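Local coordinates for protein BCL2-like 10 (PDB 6FBX) that acts as a pro-survival member of the Bcl-2 family, restraining apoptosis in zebrafish and binding the BH3 segment of Bad, at residues Arg10-Ile21 against Ser115-Leu126. Residues are numbered along the deposited sequence; the frame is centred on the assembly and turned at random.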
ATOM      1  N   ARG A  10      -1.745  -1.570 -13.900  1.00 23.66           N
ATOM      2  CA  ARG A  10      -1.842  -0.281 -13.228  1.00 25.05           C
ATOM      3  C   ARG A  10      -3.295   0.061 -12.919  1.00 23.99           C
ATOM      4  O   ARG A  10      -3.612   0.516 -11.814  1.00 23.84           O
ATOM      5  CB  ARG A  10      -1.192   0.803 -14.089  1.00 28.60           C
ATOM      6  CG  ARG A  10      -0.927   2.110 -13.354  1.00 32.89           C
ATOM      7  CD  ARG A  10      -1.920   3.197 -13.730  1.00 36.00           C
ATOM      8  NE  ARG A  10      -1.601   4.464 -13.075  1.00 36.14           N
ATOM      9  CZ  ARG A  10      -2.369   5.548 -13.111  1.00 38.87           C
ATOM     10  NH1 ARG A  10      -1.986   6.652 -12.481  1.00 38.80           N
ATOM     11  NH2 ARG A  10      -3.519   5.536 -13.776  1.00 42.07           N
ATOM     12  N   GLU A  11      -4.199  -0.180 -13.869  1.00 24.92           N
ATOM     13  CA  GLU A  11      -5.604   0.137 -13.635  1.00 27.42           C
ATOM     14  C   GLU A  11      -6.216  -0.795 -12.594  1.00 25.61           C
ATOM     15  O   GLU A  11      -6.996  -0.350 -11.742  1.00 27.85           O
ATOM     16  CB  GLU A  11      -6.386   0.066 -14.946  1.00 35.95           C
ATOM     17  CG  GLU A  11      -7.841   0.496 -14.815  1.00 47.04           C
ATOM     18  CD  GLU A  11      -7.990   1.854 -14.146  1.00 56.62           C
ATOM     19  OE1 GLU A  11      -7.353   2.823 -14.612  1.00 61.17           O
ATOM     20  OE2 GLU A  11      -8.732   1.945 -13.145  1.00 60.14           O
ATOM     21  N   GLN A  12      -5.887  -2.089 -12.647  1.00 25.35           N
ATOM     22  CA  GLN A  12      -6.388  -3.019 -11.639  1.00 23.49           C
ATOM     23  C   GLN A  12      -5.917  -2.619 -10.248  1.00 22.57           C
ATOM     24  O   GLN A  12      -6.686  -2.678  -9.278  1.00 25.19           O
ATOM     25  CB  GLN A  12      -5.934  -4.445 -11.955  1.00 23.22           C
ATOM     26  CG  GLN A  12      -6.491  -5.007 -13.250  1.00 25.50           C
ATOM     27  CD  GLN A  12      -7.985  -5.222 -13.187  1.00 29.29           C
ATOM     28  OE1 GLN A  12      -8.469  -6.071 -12.440  1.00 32.07           O
ATOM     29  NE2 GLN A  12      -8.729  -4.442 -13.963  1.00 31.07           N
ATOM     30  N   THR A  13      -4.651  -2.215 -10.131  1.00 21.93           N
ATOM     31  CA  THR A  13      -4.111  -1.800  -8.842  1.00 20.37           C
ATOM     32  C   THR A  13      -4.746  -0.496  -8.373  1.00 22.37           C
ATOM     33  O   THR A  13      -5.034  -0.334  -7.182  1.00 22.68           O
ATOM     34  CB  THR A  13      -2.592  -1.653  -8.940  1.00 20.99           C
ATOM     35  OG1 THR A  13      -2.019  -2.886  -9.396  1.00 23.34           O
ATOM     36  CG2 THR A  13      -1.989  -1.289  -7.589  1.00 21.34           C
ATOM     37  N   LEU A  14      -4.972   0.445  -9.293  1.00 23.41           N
ATOM     38  CA  LEU A  14      -5.586   1.713  -8.918  1.00 23.25           C
ATOM     39  C   LEU A  14      -6.966   1.491  -8.313  1.00 24.93           C
ATOM     40  O   LEU A  14      -7.297   2.059  -7.266  1.00 25.63           O
ATOM     41  CB  LEU A  14      -5.673   2.631 -10.140  1.00 24.52           C
ATOM     42  CG  LEU A  14      -6.242   4.033  -9.904  1.00 28.58           C
ATOM     43  CD1 LEU A  14      -5.371   4.829  -8.940  1.00 31.99           C
ATOM     44  CD2 LEU A  14      -6.394   4.768 -11.219  1.00 30.24           C
ATOM     45  N   LEU A  15      -7.790   0.666  -8.964  1.00 24.06           N
ATOM     46  CA  LEU A  15      -9.107   0.355  -8.416  1.00 26.79           C
ATOM     47  C   LEU A  15      -8.990  -0.233  -7.017  1.00 25.25           C
ATOM     48  O   LEU A  15      -9.761   0.122  -6.116  1.00 25.08           O
ATOM     49  CB  LEU A  15      -9.844  -0.617  -9.340  1.00 30.89           C
ATOM     50  CG  LEU A  15     -10.215  -0.093 -10.731  1.00 37.91           C
ATOM     51  CD1 LEU A  15     -10.692  -1.230 -11.624  1.00 39.91           C
ATOM     52  CD2 LEU A  15     -11.281   0.987 -10.635  1.00 42.46           C
ATOM     53  N   LEU A  16      -8.027  -1.132  -6.815  1.00 22.25           N
ATOM     54  CA  LEU A  16      -7.848  -1.760  -5.513  1.00 22.54           C
ATOM     55  C   LEU A  16      -7.403  -0.741  -4.471  1.00 22.62           C
ATOM     56  O   LEU A  16      -7.946  -0.690  -3.360  1.00 22.69           O
ATOM     57  CB  LEU A  16      -6.831  -2.895  -5.628  1.00 24.93           C
ATOM     58  CG  LEU A  16      -6.775  -3.886  -4.469  1.00 29.83           C
ATOM     59  CD1 LEU A  16      -8.060  -4.696  -4.398  1.00 32.93           C
ATOM     60  CD2 LEU A  16      -5.568  -4.801  -4.625  1.00 31.96           C
ATOM     61  N   ALA A  17      -6.415   0.084  -4.818  1.00 20.51           N
ATOM     62  CA  ALA A  17      -5.941   1.109  -3.893  1.00 20.51           C
ATOM     63  C   ALA A  17      -7.031   2.128  -3.591  1.00 22.43           C
ATOM     64  O   ALA A  17      -7.204   2.540  -2.438  1.00 24.53           O
ATOM     65  CB  ALA A  17      -4.710   1.804  -4.473  1.00 19.93           C
ATOM     66  N   GLU A  18      -7.776   2.555  -4.613  1.00 23.84           N
ATOM     67  CA  GLU A  18      -8.851   3.512  -4.377  1.00 25.49           C
ATOM     68  C   GLU A  18      -9.898   2.938  -3.434  1.00 25.02           C
ATOM     69  O   GLU A  18     -10.413   3.646  -2.561  1.00 26.47           O
ATOM     70  CB  GLU A  18      -9.491   3.925  -5.702  1.00 33.25           C
ATOM     71  CG  GLU A  18      -8.654   4.896  -6.511  1.00 49.20           C
ATOM     72  CD  GLU A  18      -9.407   5.453  -7.702  1.00 70.82           C
ATOM     73  OE1 GLU A  18     -10.045   4.664  -8.431  1.00 79.65           O
ATOM     74  OE2 GLU A  18      -9.371   6.683  -7.899  1.00 83.30           O
ATOM     75  N   ASP A  19     -10.226   1.654  -3.589  1.00 25.00           N
ATOM     76  CA  ASP A  19     -11.228   1.048  -2.719  1.00 26.07           C
ATOM     77  C   ASP A  19     -10.743   0.993  -1.277  1.00 25.55           C
ATOM     78  O   ASP A  19     -11.484   1.344  -0.349  1.00 27.30           O
ATOM     79  CB  ASP A  19     -11.586  -0.357  -3.199  1.00 25.89           C
ATOM     80  CG  ASP A  19     -12.515  -1.067  -2.238  1.00 28.55           C
ATOM     81  OD1 ASP A  19     -13.725  -0.763  -2.248  1.00 31.18           O
ATOM     82  OD2 ASP A  19     -12.028  -1.905  -1.450  1.00 28.73           O
ATOM     83  N   TYR A  20      -9.506   0.537  -1.060  1.00 25.40           N
ATOM     84  CA  TYR A  20      -9.017   0.429   0.307  1.00 23.36           C
ATOM     85  C   TYR A  20      -8.928   1.799   0.961  1.00 24.45           C
ATOM     86  O   TYR A  20      -9.310   1.968   2.125  1.00 25.30           O
ATOM     87  CB  TYR A  20      -7.653  -0.262   0.359  1.00 22.24           C
ATOM     88  CG  TYR A  20      -7.246  -0.504   1.788  1.00 20.99           C
ATOM     89  CD1 TYR A  20      -7.974  -1.381   2.583  1.00 21.79           C
ATOM     90  CD2 TYR A  20      -6.182   0.179   2.368  1.00 19.98           C
ATOM     91  CE1 TYR A  20      -7.643  -1.594   3.903  1.00 21.21           C
ATOM     92  CE2 TYR A  20      -5.832  -0.040   3.693  1.00 20.61           C
ATOM     93  CZ  TYR A  20      -6.575  -0.922   4.454  1.00 21.15           C
ATOM     94  OH  TYR A  20      -6.255  -1.141   5.774  1.00 23.50           O
ATOM     95  N   ILE A  21      -8.435   2.795   0.225  1.00 21.75           N
ATOM     96  CA  ILE A  21      -8.335   4.144   0.773  1.00 23.67           C
ATOM     97  C   ILE A  21      -9.717   4.683   1.132  1.00 25.97           C
ATOM     98  O   ILE A  21      -9.907   5.285   2.197  1.00 27.74           O
ATOM     99  CB  ILE A  21      -7.589   5.052  -0.223  1.00 25.63           C
ATOM    100  CG1 ILE A  21      -6.099   4.703  -0.203  1.00 26.04           C
ATOM    101  CG2 ILE A  21      -7.796   6.523   0.110  1.00 28.66           C
ATOM    102  CD1 ILE A  21      -5.301   5.309  -1.337  1.00 27.57           C
ATOM    103  N   SER A 115      -5.748  11.814  -1.360  1.00 34.29           N
ATOM    104  CA  SER A 115      -5.962  10.371  -1.338  1.00 35.51           C
ATOM    105  C   SER A 115      -5.728   9.767  -2.717  1.00 34.57           C
ATOM    106  O   SER A 115      -5.022   8.762  -2.858  1.00 34.84           O
ATOM    107  CB  SER A 115      -7.380  10.060  -0.856  1.00 39.41           C
ATOM    108  OG  SER A 115      -7.571  10.480   0.481  1.00 43.42           O
ATOM    109  N   ARG A 116      -6.322  10.371  -3.748  1.00 34.21           N
ATOM    110  CA  ARG A 116      -6.196   9.842  -5.103  1.00 35.91           C
ATOM    111  C   ARG A 116      -4.737   9.779  -5.539  1.00 31.80           C
ATOM    112  O   ARG A 116      -4.315   8.804  -6.172  1.00 29.85           O
ATOM    113  CB  ARG A 116      -7.012  10.705  -6.069  1.00 46.23           C
ATOM    114  CG  ARG A 116      -6.900  10.324  -7.543  1.00 57.31           C
ATOM    115  CD  ARG A 116      -7.991   9.360  -7.968  1.00 70.04           C
ATOM    116  NE  ARG A 116      -7.855   8.987  -9.374  1.00 81.68           N
ATOM    117  CZ  ARG A 116      -8.790   8.359 -10.081  1.00 90.25           C
ATOM    118  NH1 ARG A 116      -9.947   8.030  -9.521  1.00 95.30           N
ATOM    119  NH2 ARG A 116      -8.568   8.061 -11.353  1.00 92.55           N
ATOM    120  N   ARG A 117      -3.954  10.812  -5.217  1.00 29.75           N
ATOM    121  CA  ARG A 117      -2.549  10.821  -5.608  1.00 31.11           C
ATOM    122  C   ARG A 117      -1.800   9.645  -4.994  1.00 24.82           C
ATOM    123  O   ARG A 117      -0.946   9.034  -5.646  1.00 26.22           O
ATOM    124  CB  ARG A 117      -1.896  12.141  -5.198  1.00 44.08           C
ATOM    125  CG  ARG A 117      -2.571  13.375  -5.777  1.00 69.33           C
ATOM    126  CD  ARG A 117      -2.020  14.648  -5.154  1.00 99.84           C
ATOM    127  NE  ARG A 117      -0.806  15.119  -5.820  1.00129.92           N
ATOM    128  CZ  ARG A 117      -0.759  16.110  -6.709  1.00155.02           C
ATOM    129  NH1 ARG A 117      -1.859  16.767  -7.059  1.00163.93           N
ATOM    130  NH2 ARG A 117       0.401  16.453  -7.251  1.00164.31           N
ATOM    131  N   LEU A 118      -2.099   9.313  -3.737  1.00 26.65           N
ATOM    132  CA  LEU A 118      -1.448   8.165  -3.113  1.00 24.77           C
ATOM    133  C   LEU A 118      -1.847   6.869  -3.806  1.00 23.86           C
ATOM    134  O   LEU A 118      -1.009   5.984  -4.010  1.00 25.18           O
ATOM    135  CB  LEU A 118      -1.787   8.110  -1.625  1.00 30.23           C
ATOM    136  CG  LEU A 118      -0.935   8.997  -0.707  1.00 39.82           C
ATOM    137  CD1 LEU A 118      -0.737  10.388  -1.279  1.00 51.18           C
ATOM    138  CD2 LEU A 118      -1.564   9.072   0.675  1.00 37.94           C
ATOM    139  N   ALA A 119      -3.120   6.740  -4.179  1.00 23.72           N
ATOM    140  CA  ALA A 119      -3.563   5.552  -4.901  1.00 25.48           C
ATOM    141  C   ALA A 119      -2.830   5.415  -6.229  1.00 25.93           C
ATOM    142  O   ALA A 119      -2.406   4.314  -6.606  1.00 25.02           O
ATOM    143  CB  ALA A 119      -5.074   5.612  -5.132  1.00 26.20           C
ATOM    144  N   GLU A 120      -2.678   6.523  -6.955  1.00 26.41           N
ATOM    145  CA  GLU A 120      -1.972   6.484  -8.229  1.00 28.26           C
ATOM    146  C   GLU A 120      -0.501   6.143  -8.036  1.00 27.69           C
ATOM    147  O   GLU A 120       0.093   5.467  -8.884  1.00 27.69           O
ATOM    148  CB  GLU A 120      -2.119   7.828  -8.944  1.00 31.13           C
ATOM    149  CG  GLU A 120      -3.544   8.138  -9.368  1.00 37.85           C
ATOM    150  CD  GLU A 120      -3.685   9.511  -9.992  1.00 48.12           C
ATOM    151  OE1 GLU A 120      -4.232   9.600 -11.111  1.00 55.30           O
ATOM    152  OE2 GLU A 120      -3.244  10.500  -9.368  1.00 51.97           O
ATOM    153  N   THR A 121       0.100   6.594  -6.933  1.00 28.10           N
ATOM    154  CA  THR A 121       1.494   6.263  -6.660  1.00 27.20           C
ATOM    155  C   THR A 121       1.673   4.764  -6.448  1.00 24.19           C
ATOM    156  O   THR A 121       2.612   4.163  -6.985  1.00 23.46           O
ATOM    157  CB  THR A 121       1.982   7.051  -5.444  1.00 28.97           C
ATOM    158  OG1 THR A 121       1.908   8.451  -5.735  1.00 29.72           O
ATOM    159  CG2 THR A 121       3.418   6.689  -5.092  1.00 30.20           C
ATOM    160  N   ILE A 122       0.783   4.142  -5.670  1.00 21.86           N
ATOM    161  CA  ILE A 122       0.829   2.689  -5.509  1.00 22.38           C
ATOM    162  C   ILE A 122       0.653   2.008  -6.859  1.00 21.55           C
ATOM    163  O   ILE A 122       1.391   1.081  -7.210  1.00 22.94           O
ATOM    164  CB  ILE A 122      -0.243   2.220  -4.508  1.00 23.34           C
ATOM    165  CG1 ILE A 122       0.104   2.677  -3.089  1.00 24.68           C
ATOM    166  CG2 ILE A 122      -0.391   0.693  -4.551  1.00 25.47           C
ATOM    167  CD1 ILE A 122      -1.007   2.435  -2.080  1.00 26.83           C
ATOM    168  N   ALA A 123      -0.343   2.454  -7.627  1.00 20.48           N
ATOM    169  CA  ALA A 123      -0.635   1.826  -8.912  1.00 23.17           C
ATOM    170  C   ALA A 123       0.555   1.925  -9.859  1.00 25.07           C
ATOM    171  O   ALA A 123       0.917   0.947 -10.522  1.00 25.77           O
ATOM    172  CB  ALA A 123      -1.876   2.471  -9.533  1.00 24.03           C
ATOM    173  N   ASP A 124       1.174   3.105  -9.947  1.00 25.19           N
ATOM    174  CA  ASP A 124       2.317   3.263 -10.843  1.00 28.10           C
ATOM    175  C   ASP A 124       3.478   2.373 -10.418  1.00 29.10           C
ATOM    176  O   ASP A 124       4.168   1.790 -11.263  1.00 28.86           O
ATOM    177  CB  ASP A 124       2.765   4.725 -10.891  1.00 32.04           C
ATOM    178  CG  ASP A 124       1.817   5.605 -11.686  1.00 36.92           C
ATOM    179  OD1 ASP A 124       1.795   6.831 -11.444  1.00 39.14           O
ATOM    180  OD2 ASP A 124       1.088   5.072 -12.548  1.00 39.31           O
ATOM    181  N   TYR A 125       3.702   2.246  -9.110  1.00 27.77           N
ATOM    182  CA  TYR A 125       4.858   1.502  -8.625  1.00 28.86           C
ATOM    183  C   TYR A 125       4.685   0.004  -8.847  1.00 27.82           C
ATOM    184  O   TYR A 125       5.553  -0.653  -9.434  1.00 28.83           O
ATOM    185  CB  TYR A 125       5.091   1.803  -7.145  1.00 30.36           C
ATOM    186  CG  TYR A 125       6.312   1.118  -6.589  1.00 33.66           C
ATOM    187  CD1 TYR A 125       6.197   0.067  -5.689  1.00 32.95           C
ATOM    188  CD2 TYR A 125       7.585   1.509  -6.983  1.00 39.34           C
ATOM    189  CE1 TYR A 125       7.316  -0.564  -5.185  1.00 37.03           C
ATOM    190  CE2 TYR A 125       8.709   0.882  -6.487  1.00 43.02           C
ATOM    191  CZ  TYR A 125       8.569  -0.153  -5.589  1.00 43.46           C
ATOM    192  OH  TYR A 125       9.690  -0.778  -5.095  1.00 48.20           O
ATOM    193  N   LEU A 126       3.566  -0.557  -8.389  1.00 24.31           N
ATOM    194  CA  LEU A 126       3.361  -1.996  -8.523  1.00 24.39           C
ATOM    195  C   LEU A 126       3.070  -2.379  -9.969  1.00 27.07           C
ATOM    196  O   LEU A 126       3.644  -3.340 -10.493  1.00 29.13           O
ATOM    197  CB  LEU A 126       2.227  -2.450  -7.604  1.00 23.10           C
ATOM    198  CG  LEU A 126       2.459  -2.242  -6.105  1.00 24.61           C
ATOM    199  CD1 LEU A 126       1.237  -2.684  -5.316  1.00 25.88           C
ATOM    200  CD2 LEU A 126       3.702  -2.980  -5.622  1.00 26.64           C
TER
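Arg10 and Asp124 form a salt bridge across two helices of the all-helical Bcl-2 fold, where helix 2-24 runs roughly antiparallel to helix 112-129, the short segments 8.0 Å apart axis to axis at 145°. Arg10 NE donates to Asp124 OD2 at 2.8 Å, the bond bent to 147° at the hydrogen and reaching the oxygen from above the carboxylate plane. With CG anti to the backbone N and a bend at chi2, the Arg10 chain runs alongside Asp124, its guanidinium plane 18° from that of the carboxylate. Arg10 NH1 makes a long ion pair with Glu120 OE1, at 4.0 Å, so one arginine serves two acids a helical turn apart. Glu18 also faces Arg116, but the modelled placement of that pair is doubtful.

Beside these charged groups, small residues let the backbones come close: the CA atoms of Ala17 and Ala119 are 5.1 Å apart. Knobs-into-holes packing follows. Leu14 enters the hole formed by Arg116, Ala119, Glu120 and Ala123, while Ala119 sits among Leu14, Ala17, Glu18 and Ile21. On the buried flank Thr13 turns its methyl to Ala123 and Ile122, its hydroxyl engaged by Leu9 O and Trp140 NE1. Helix 88-107 touches Ile21 through Ala102 and Ile122 through Thr98. Toward the far end, Ile21 splits its branches: CG2 meets Ser115 CB at 3.7 Å, and CD1 rests 3.8 Å from Ala119 CB.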